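Local coordinates for protein putative methyltransferase (Emericella variicolor, PDB 7DMB) that probably transfers methyl groups as a trans-acting methyltransferase in calbistrin biosynthesis, and binds S-adenosyl-L-homocysteine in its cofactor pocket, at residues A[32-36]-A[304-308]; A[358-364]-A[377-383]. All blocks are in the same frame, centred on the assembly; numbering follows the deposited sequence.

Contact 1. Residues A[32-36]-A[304-308]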
ATOM      1  N   VAL A  32      16.703  -6.815  13.393  1.00 19.46           N
ATOM      2  CA  VAL A  32      17.279  -6.776  12.051  1.00 15.35           C
ATOM      3  C   VAL A  32      18.767  -7.074  12.165  1.00 17.85           C
ATOM      4  O   VAL A  32      19.477  -6.400  12.919  1.00 18.95           O
ATOM      5  CB  VAL A  32      17.062  -5.409  11.383  1.00 17.05           C
ATOM      6  CG1 VAL A  32      17.914  -5.286  10.118  1.00 16.43           C
ATOM      7  CG2 VAL A  32      15.590  -5.161  11.087  1.00 17.12           C
ATOM      8  N   ASP A  33      19.240  -8.071  11.411  1.00 15.61           N
ATOM      9  CA  ASP A  33      20.669  -8.415  11.350  1.00 21.64           C
ATOM     10  C   ASP A  33      21.080  -8.564   9.884  1.00 16.65           C
ATOM     11  O   ASP A  33      20.949  -9.642   9.292  1.00 20.45           O
ATOM     12  CB  ASP A  33      20.971  -9.680  12.149  1.00 19.93           C
ATOM     13  CG  ASP A  33      22.457  -9.839  12.437  1.00 22.56           C
ATOM     14  OD1 ASP A  33      23.243  -9.009  11.945  1.00 23.89           O
ATOM     15  OD2 ASP A  33      22.841 -10.782  13.154  1.00 28.09           O
ATOM     16  N   LEU A  34      21.584  -7.473   9.302  1.00 17.42           N
ATOM     17  CA  LEU A  34      21.830  -7.442   7.862  1.00 17.04           C
ATOM     18  C   LEU A  34      22.915  -8.426   7.432  1.00 18.36           C
ATOM     19  O   LEU A  34      22.833  -8.984   6.331  1.00 17.32           O
ATOM     20  CB  LEU A  34      22.193  -6.024   7.431  1.00 19.07           C
ATOM     21  CG  LEU A  34      21.098  -4.987   7.683  1.00 16.75           C
ATOM     22  CD1 LEU A  34      21.613  -3.606   7.372  1.00 17.75           C
ATOM     23  CD2 LEU A  34      19.863  -5.302   6.833  1.00 16.39           C
ATOM     24  N   GLN A  35      23.930  -8.648   8.270  1.00 22.04           N
ATOM     25  CA  GLN A  35      24.993  -9.624   7.992  1.00 23.79           C
ATOM     26  C   GLN A  35      25.696  -9.356   6.653  1.00 20.39           C
ATOM     27  O   GLN A  35      26.001 -10.278   5.896  1.00 18.76           O
ATOM     28  CB  GLN A  35      24.442 -11.055   8.051  1.00 23.98           C
ATOM     29  CG  GLN A  35      24.045 -11.513   9.462  1.00 24.08           C
ATOM     30  CD  GLN A  35      23.260 -12.811   9.459  1.00 29.22           C
ATOM     31  OE1 GLN A  35      23.340 -13.597   8.516  1.00 33.62           O
ATOM     32  NE2 GLN A  35      22.489 -13.043  10.522  1.00 35.63           N
ATOM     33  N   TRP A  36      25.944  -8.082   6.352  1.00 22.79           N
ATOM     34  CA  TRP A  36      26.667  -7.692   5.140  1.00 22.92           C
ATOM     35  C   TRP A  36      28.142  -7.400   5.389  1.00 24.54           C
ATOM     36  O   TRP A  36      28.923  -7.329   4.434  1.00 20.39           O
ATOM     37  CB  TRP A  36      26.021  -6.447   4.517  1.00 16.04           C
ATOM     38  CG  TRP A  36      24.690  -6.691   3.829  1.00 20.50           C
ATOM     39  CD1 TRP A  36      24.146  -7.898   3.478  1.00 20.90           C
ATOM     40  CD2 TRP A  36      23.747  -5.695   3.413  1.00 20.00           C
ATOM     41  NE1 TRP A  36      22.931  -7.713   2.870  1.00 19.60           N
ATOM     42  CE2 TRP A  36      22.659  -6.371   2.821  1.00 20.68           C
ATOM     43  CE3 TRP A  36      23.721  -4.296   3.482  1.00 17.06           C
ATOM     44  CZ2 TRP A  36      21.554  -5.696   2.304  1.00 18.31           C
ATOM     45  CZ3 TRP A  36      22.630  -3.627   2.966  1.00 15.25           C
ATOM     46  CH2 TRP A  36      21.560  -4.329   2.378  1.00 17.02           C
ATOM     47  N   PRO A 304      22.910 -13.156  -3.121  1.00 22.31           N
ATOM     48  CA  PRO A 304      22.635 -14.236  -2.140  1.00 19.88           C
ATOM     49  C   PRO A 304      22.410 -13.740  -0.721  1.00 18.05           C
ATOM     50  O   PRO A 304      21.715 -14.416   0.046  1.00 22.40           O
ATOM     51  CB  PRO A 304      23.875 -15.148  -2.241  1.00 18.32           C
ATOM     52  CG  PRO A 304      24.896 -14.386  -3.049  1.00 20.96           C
ATOM     53  CD  PRO A 304      24.170 -13.362  -3.854  1.00 17.99           C
ATOM     54  N   LYS A 305      22.929 -12.569  -0.354  1.00 20.20           N
ATOM     55  CA  LYS A 305      22.666 -11.965   0.949  1.00 21.23           C
ATOM     56  C   LYS A 305      21.641 -10.832   0.881  1.00 18.47           C
ATOM     57  O   LYS A 305      21.502 -10.080   1.847  1.00 16.96           O
ATOM     58  CB  LYS A 305      23.973 -11.459   1.568  1.00 23.16           C
ATOM     59  CG  LYS A 305      24.956 -12.591   1.937  1.00 26.38           C
ATOM     60  CD  LYS A 305      26.425 -12.160   1.813  1.00 29.13           C
ATOM     61  CE  LYS A 305      27.096 -12.029   3.179  1.00 37.23           C
ATOM     62  NZ  LYS A 305      28.258 -11.077   3.166  1.00 37.26           N
ATOM     63  N   GLY A 306      20.905 -10.703  -0.230  1.00 19.70           N
ATOM     64  CA  GLY A 306      20.004  -9.580  -0.406  1.00 17.44           C
ATOM     65  C   GLY A 306      18.704  -9.693   0.401  1.00 16.43           C
ATOM     66  O   GLY A 306      18.397 -10.715   1.015  1.00 15.80           O
ATOM     67  N   PHE A 307      17.934  -8.598   0.385  1.00 16.31           N
ATOM     68  CA  PHE A 307      16.735  -8.439   1.198  1.00 12.97           C
ATOM     69  C   PHE A 307      15.586  -7.913   0.356  1.00 15.75           C
ATOM     70  O   PHE A 307      15.776  -7.057  -0.521  1.00 13.67           O
ATOM     71  CB  PHE A 307      16.950  -7.454   2.372  1.00 13.56           C
ATOM     72  CG  PHE A 307      17.629  -8.057   3.574  1.00 17.99           C
ATOM     73  CD1 PHE A 307      16.890  -8.647   4.593  1.00 15.52           C
ATOM     74  CD2 PHE A 307      19.013  -8.022   3.694  1.00 19.07           C
ATOM     75  CE1 PHE A 307      17.515  -9.184   5.699  1.00 18.02           C
ATOM     76  CE2 PHE A 307      19.640  -8.570   4.794  1.00 15.14           C
ATOM     77  CZ  PHE A 307      18.902  -9.140   5.797  1.00 16.01           C
ATOM     78  N   LEU A 308      14.392  -8.420   0.644  1.00 14.13           N
ATOM     79  CA  LEU A 308      13.147  -7.799   0.214  1.00 14.96           C
ATOM     80  C   LEU A 308      12.595  -6.977   1.373  1.00 12.43           C
ATOM     81  O   LEU A 308      12.417  -7.500   2.480  1.00 11.75           O
ATOM     82  CB  LEU A 308      12.130  -8.854  -0.222  1.00 13.16           C
ATOM     83  CG  LEU A 308      10.685  -8.345  -0.316  1.00 11.02           C
ATOM     84  CD1 LEU A 308      10.539  -7.264  -1.393  1.00 11.21           C
ATOM     85  CD2 LEU A 308       9.760  -9.511  -0.569  1.00 10.13           C
TER
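L34 and W36 of the N-terminal loop 32-36 pack on F307 and K305 where the chain turns into strand 306-313 of the seven-stranded mixed sheet of this class I methyltransferase fold. One polar bond anchors the contact. The indole NE1 of W36 donates to the backbone O of K305 at 2.9 Å and nearly straight, 169° at the hydrogen. The oxygen lies in the plane of the indole, but seen from the carbonyl the donor stands well above the peptide plane, 44° out of it, so the bond does not follow a lone pair. In W36, CG is anti to the carbonyl carbon (chi1 -73°), which carries the indole across to the corner where the chain turns into the strand. Its six-membered ring then reaches F307: W36 CZ2 lies 3.7 Å from F307 CD2, at the edge of the phenyl ring, and the aromatic pair is oblique. L34 approaches F307 differently: its CD2 lies over a face of the ring, 4.2 Å from the centroid, in a CH-pi contact. The backbone O of the same leucine meets the ring edge instead, 3.6 Å from F307 CE2 and in the ring plane, where the partly positive C-H groups would suit it. On the exposed side, K305 bends its chain midway, so that its CE comes 3.4 Å from the O of Q35, while its CB packs against CD1 of W36. Beyond the two segments, F307 meets the H362 ring edge-to-face and touches L379 and R381 of strand 375-382, next to it in the sheet, whereas L34 and W36 lean on M193 of helix 187-196.

Contact 2. Residues A[358-364]-A[377-383]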
ATOM      1  N   PHE A 358      12.929 -17.507   0.539  1.00 19.40           N
ATOM      2  CA  PHE A 358      13.387 -16.604   1.584  1.00 18.44           C
ATOM      3  C   PHE A 358      13.367 -17.344   2.924  1.00 17.55           C
ATOM      4  O   PHE A 358      12.729 -18.384   3.059  1.00 16.37           O
ATOM      5  CB  PHE A 358      12.505 -15.350   1.656  1.00 20.35           C
ATOM      6  CG  PHE A 358      12.540 -14.494   0.413  1.00 13.16           C
ATOM      7  CD1 PHE A 358      13.327 -13.355   0.365  1.00 12.68           C
ATOM      8  CD2 PHE A 358      11.756 -14.809  -0.686  1.00 12.81           C
ATOM      9  CE1 PHE A 358      13.349 -12.548  -0.772  1.00 13.88           C
ATOM     10  CE2 PHE A 358      11.767 -14.012  -1.828  1.00 14.29           C
ATOM     11  CZ  PHE A 358      12.559 -12.882  -1.873  1.00 12.73           C
ATOM     12  N   GLU A 359      14.083 -16.798   3.915  1.00 17.78           N
ATOM     13  CA  GLU A 359      14.081 -17.330   5.279  1.00 18.21           C
ATOM     14  C   GLU A 359      12.810 -16.936   6.027  1.00 20.95           C
ATOM     15  O   GLU A 359      12.873 -16.536   7.192  1.00 25.56           O
ATOM     16  CB  GLU A 359      15.298 -16.838   6.070  1.00 16.08           C
ATOM     17  CG  GLU A 359      16.652 -17.072   5.411  1.00 19.32           C
ATOM     18  CD  GLU A 359      17.822 -16.521   6.241  1.00 28.44           C
ATOM     19  OE1 GLU A 359      18.984 -16.925   5.980  1.00 27.19           O
ATOM     20  OE2 GLU A 359      17.582 -15.682   7.151  1.00 25.36           O
ATOM     21  N   GLY A 360      11.656 -17.025   5.372  1.00 22.87           N
ATOM     22  CA  GLY A 360      10.504 -16.426   6.002  1.00 13.54           C
ATOM     23  C   GLY A 360      10.738 -14.945   6.245  1.00 20.39           C
ATOM     24  O   GLY A 360      11.611 -14.292   5.642  1.00 20.33           O
ATOM     25  N   LEU A 361       9.937 -14.410   7.161  1.00 17.73           N
ATOM     26  CA  LEU A 361      10.135 -13.039   7.596  1.00 18.08           C
ATOM     27  C   LEU A 361      11.422 -12.915   8.406  1.00 14.69           C
ATOM     28  O   LEU A 361      11.859 -13.852   9.075  1.00 17.84           O
ATOM     29  CB  LEU A 361       8.935 -12.561   8.432  1.00 17.48           C
ATOM     30  CG  LEU A 361       7.627 -12.214   7.716  1.00 15.83           C
ATOM     31  CD1 LEU A 361       6.513 -11.988   8.732  1.00 13.28           C
ATOM     32  CD2 LEU A 361       7.798 -10.978   6.825  1.00 14.62           C
ATOM     33  N   HIS A 362      12.040 -11.739   8.328  1.00 15.04           N
ATOM     34  CA  HIS A 362      13.199 -11.400   9.143  1.00 13.49           C
ATOM     35  C   HIS A 362      12.800 -10.460  10.272  1.00 15.43           C
ATOM     36  O   HIS A 362      13.025 -10.758  11.446  1.00 19.66           O
ATOM     37  CB  HIS A 362      14.287 -10.778   8.247  1.00 18.49           C
ATOM     38  CG  HIS A 362      15.583 -10.511   8.938  1.00 16.18           C
ATOM     39  ND1 HIS A 362      16.560 -11.474   9.085  1.00 23.64           N
ATOM     40  CD2 HIS A 362      16.086  -9.378   9.480  1.00 15.90           C
ATOM     41  CE1 HIS A 362      17.605 -10.947   9.703  1.00 20.65           C
ATOM     42  NE2 HIS A 362      17.339  -9.678   9.959  1.00 21.16           N
ATOM     43  N   ALA A 363      12.186  -9.330   9.933  1.00 17.10           N
ATOM     44  CA  ALA A 363      11.694  -8.364  10.904  1.00 14.49           C
ATOM     45  C   ALA A 363      10.374  -7.792  10.401  1.00 14.33           C
ATOM     46  O   ALA A 363      10.122  -7.750   9.192  1.00 14.10           O
ATOM     47  CB  ALA A 363      12.704  -7.233  11.138  1.00 15.92           C
ATOM     48  N   VAL A 364       9.507  -7.394  11.332  1.00 15.04           N
ATOM     49  CA  VAL A 364       8.234  -6.760  10.984  1.00 16.46           C
ATOM     50  C   VAL A 364       7.964  -5.631  11.965  1.00 14.79           C
ATOM     51  O   VAL A 364       8.093  -5.808  13.182  1.00 16.19           O
ATOM     52  CB  VAL A 364       7.035  -7.728  10.974  1.00 15.10           C
ATOM     53  CG1 VAL A 364       5.837  -7.033  10.356  1.00 13.05           C
ATOM     54  CG2 VAL A 364       7.336  -8.954  10.194  1.00 14.46           C
ATOM     55  N   ASN A 377       5.306  -3.439   7.680  1.00 14.55           N
ATOM     56  CA  ASN A 377       6.622  -3.200   7.071  1.00 12.76           C
ATOM     57  C   ASN A 377       7.474  -4.437   7.320  1.00 12.66           C
ATOM     58  O   ASN A 377       7.958  -4.645   8.437  1.00 12.01           O
ATOM     59  CB  ASN A 377       7.300  -1.955   7.652  1.00 11.56           C
ATOM     60  CG  ASN A 377       6.510  -0.667   7.391  1.00 18.65           C
ATOM     61  OD1 ASN A 377       6.533  -0.111   6.284  1.00 16.06           O
ATOM     62  ND2 ASN A 377       5.791  -0.199   8.416  1.00 18.61           N
ATOM     63  N   MET A 378       7.664  -5.252   6.279  1.00 12.92           N
ATOM     64  CA  MET A 378       8.277  -6.574   6.404  1.00 12.58           C
ATOM     65  C   MET A 378       9.639  -6.609   5.719  1.00 13.25           C
ATOM     66  O   MET A 378       9.777  -6.176   4.567  1.00 12.50           O
ATOM     67  CB  MET A 378       7.373  -7.648   5.801  1.00  8.52           C
ATOM     68  CG  MET A 378       6.047  -7.814   6.515  1.00 12.76           C
ATOM     69  SD  MET A 378       4.869  -8.812   5.588  1.00 12.46           S
ATOM     70  CE  MET A 378       4.203  -7.598   4.457  1.00  8.67           C
ATOM     71  N   LEU A 379      10.633  -7.149   6.413  1.00 11.23           N
ATOM     72  CA  LEU A 379      11.951  -7.393   5.834  1.00 14.05           C
ATOM     73  C   LEU A 379      12.180  -8.899   5.775  1.00 14.62           C
ATOM     74  O   LEU A 379      11.935  -9.612   6.752  1.00 18.05           O
ATOM     75  CB  LEU A 379      13.046  -6.693   6.647  1.00 14.96           C
ATOM     76  CG  LEU A 379      14.451  -6.633   6.034  1.00 19.48           C
ATOM     77  CD1 LEU A 379      14.461  -5.927   4.672  1.00 11.62           C
ATOM     78  CD2 LEU A 379      15.421  -5.937   6.991  1.00 18.95           C
ATOM     79  N   ALA A 380      12.588  -9.391   4.618  1.00 14.44           N
ATOM     80  CA  ALA A 380      12.823 -10.813   4.428  1.00 14.61           C
ATOM     81  C   ALA A 380      14.158 -10.982   3.725  1.00 15.32           C
ATOM     82  O   ALA A 380      14.505 -10.179   2.853  1.00 13.58           O
ATOM     83  CB  ALA A 380      11.712 -11.460   3.608  1.00 10.80           C
ATOM     84  N   ARG A 381      14.893 -12.019   4.121  1.00 14.38           N
ATOM     85  CA  ARG A 381      16.225 -12.318   3.612  1.00 18.11           C
ATOM     86  C   ARG A 381      16.179 -13.528   2.689  1.00 20.50           C
ATOM     87  O   ARG A 381      15.421 -14.476   2.913  1.00 22.23           O
ATOM     88  CB  ARG A 381      17.206 -12.599   4.760  1.00 20.39           C
ATOM     89  CG  ARG A 381      18.661 -12.603   4.360  1.00 20.34           C
ATOM     90  CD  ARG A 381      19.593 -12.758   5.563  1.00 22.79           C
ATOM     91  NE  ARG A 381      20.693 -11.799   5.443  1.00 35.18           N
ATOM     92  CZ  ARG A 381      21.979 -12.113   5.335  1.00 28.98           C
ATOM     93  NH1 ARG A 381      22.387 -13.384   5.346  1.00 31.58           N
ATOM     94  NH2 ARG A 381      22.855 -11.139   5.214  1.00 28.59           N
ATOM     95  N   VAL A 382      17.013 -13.494   1.646  1.00 19.36           N
ATOM     96  CA  VAL A 382      17.143 -14.655   0.778  1.00 20.07           C
ATOM     97  C   VAL A 382      17.653 -15.838   1.595  1.00 20.10           C
ATOM     98  O   VAL A 382      18.523 -15.688   2.463  1.00 19.79           O
ATOM     99  CB  VAL A 382      18.085 -14.341  -0.397  1.00 20.00           C
ATOM    100  CG1 VAL A 382      18.340 -15.599  -1.224  1.00 20.52           C
ATOM    101  CG2 VAL A 382      17.509 -13.206  -1.257  1.00 13.39           C
ATOM    102  N   ALA A 383      17.095 -17.016   1.338  1.00 19.83           N
ATOM    103  CA  ALA A 383      17.662 -18.231   1.921  1.00 25.40           C
ATOM    104  C   ALA A 383      18.762 -18.757   0.999  1.00 28.11           C
ATOM    105  O   ALA A 383      19.810 -19.205   1.465  1.00 32.14           O
ATOM    106  CB  ALA A 383      16.580 -19.296   2.155  1.00 22.09           C
TER
HETATM  107  O   HOH W   1      14.174 -13.580   6.157  1.00 14.29           O
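L379 takes two backbone N-H groups on its single carbonyl oxygen: H362 N lies 2.6 Å from L379 O, in the carbonyl plane, and A363 N 3.2 Å from it, tilted out of that plane. With H362 and A363 both set opposite L379, this is a classic beta bulge. L379 N answers with a nearly straight bond to A363 O, 2.9 Å long. Further along, E359 N donates to R381 O at 2.9 Å. Where the chain turns its corner at G360, whose phi is positive, a water bridges the strands, donating to G360 O and accepting from R381 N, each 2.7 Å from the water oxygen. The pairing belongs to the hairpin of strands 358-366 and 375-382, which closes one margin of the methyltransferase sheet, strand 375-382 running antiparallel to both its neighbours. With CG anti to the backbone N (chi1 -174°), the H362 ring lies beside the L379 side chain, and its NE2 accepts from D33 N in the N-terminal loop. On the face shared by V364 and M378, V364 CG1 lies 3.9 Å from M378 CG; W349 of helix 346-355 adjoins M378. L361 CD2 comes to 3.5 Å from M378 CB. Where strand 375-382 nears its C-terminal end, F358 sets its CD1 beside the methyl of A380 and packs on L295 and V298 of helix 291-301.

Contacts 1 and 2 meet on neighbouring strands of one sheet, 306-313 and 375-382, with centres about 9 Å apart. Contact 2 is mostly buried and is made within the sheet, so backbone bonds dominate it, with aliphatic packing around them. Contact 1 is partly exposed and attaches an irregular loop to the sheet from outside; there the work falls to aromatic side chains and one indole N-H. Two residues of contact 2 also reach contact 1: H362, and R381, whose NH2 bonds weakly to the carbonyl of Q35. A backbone pairing of L308 with A380 joins the two strands directly.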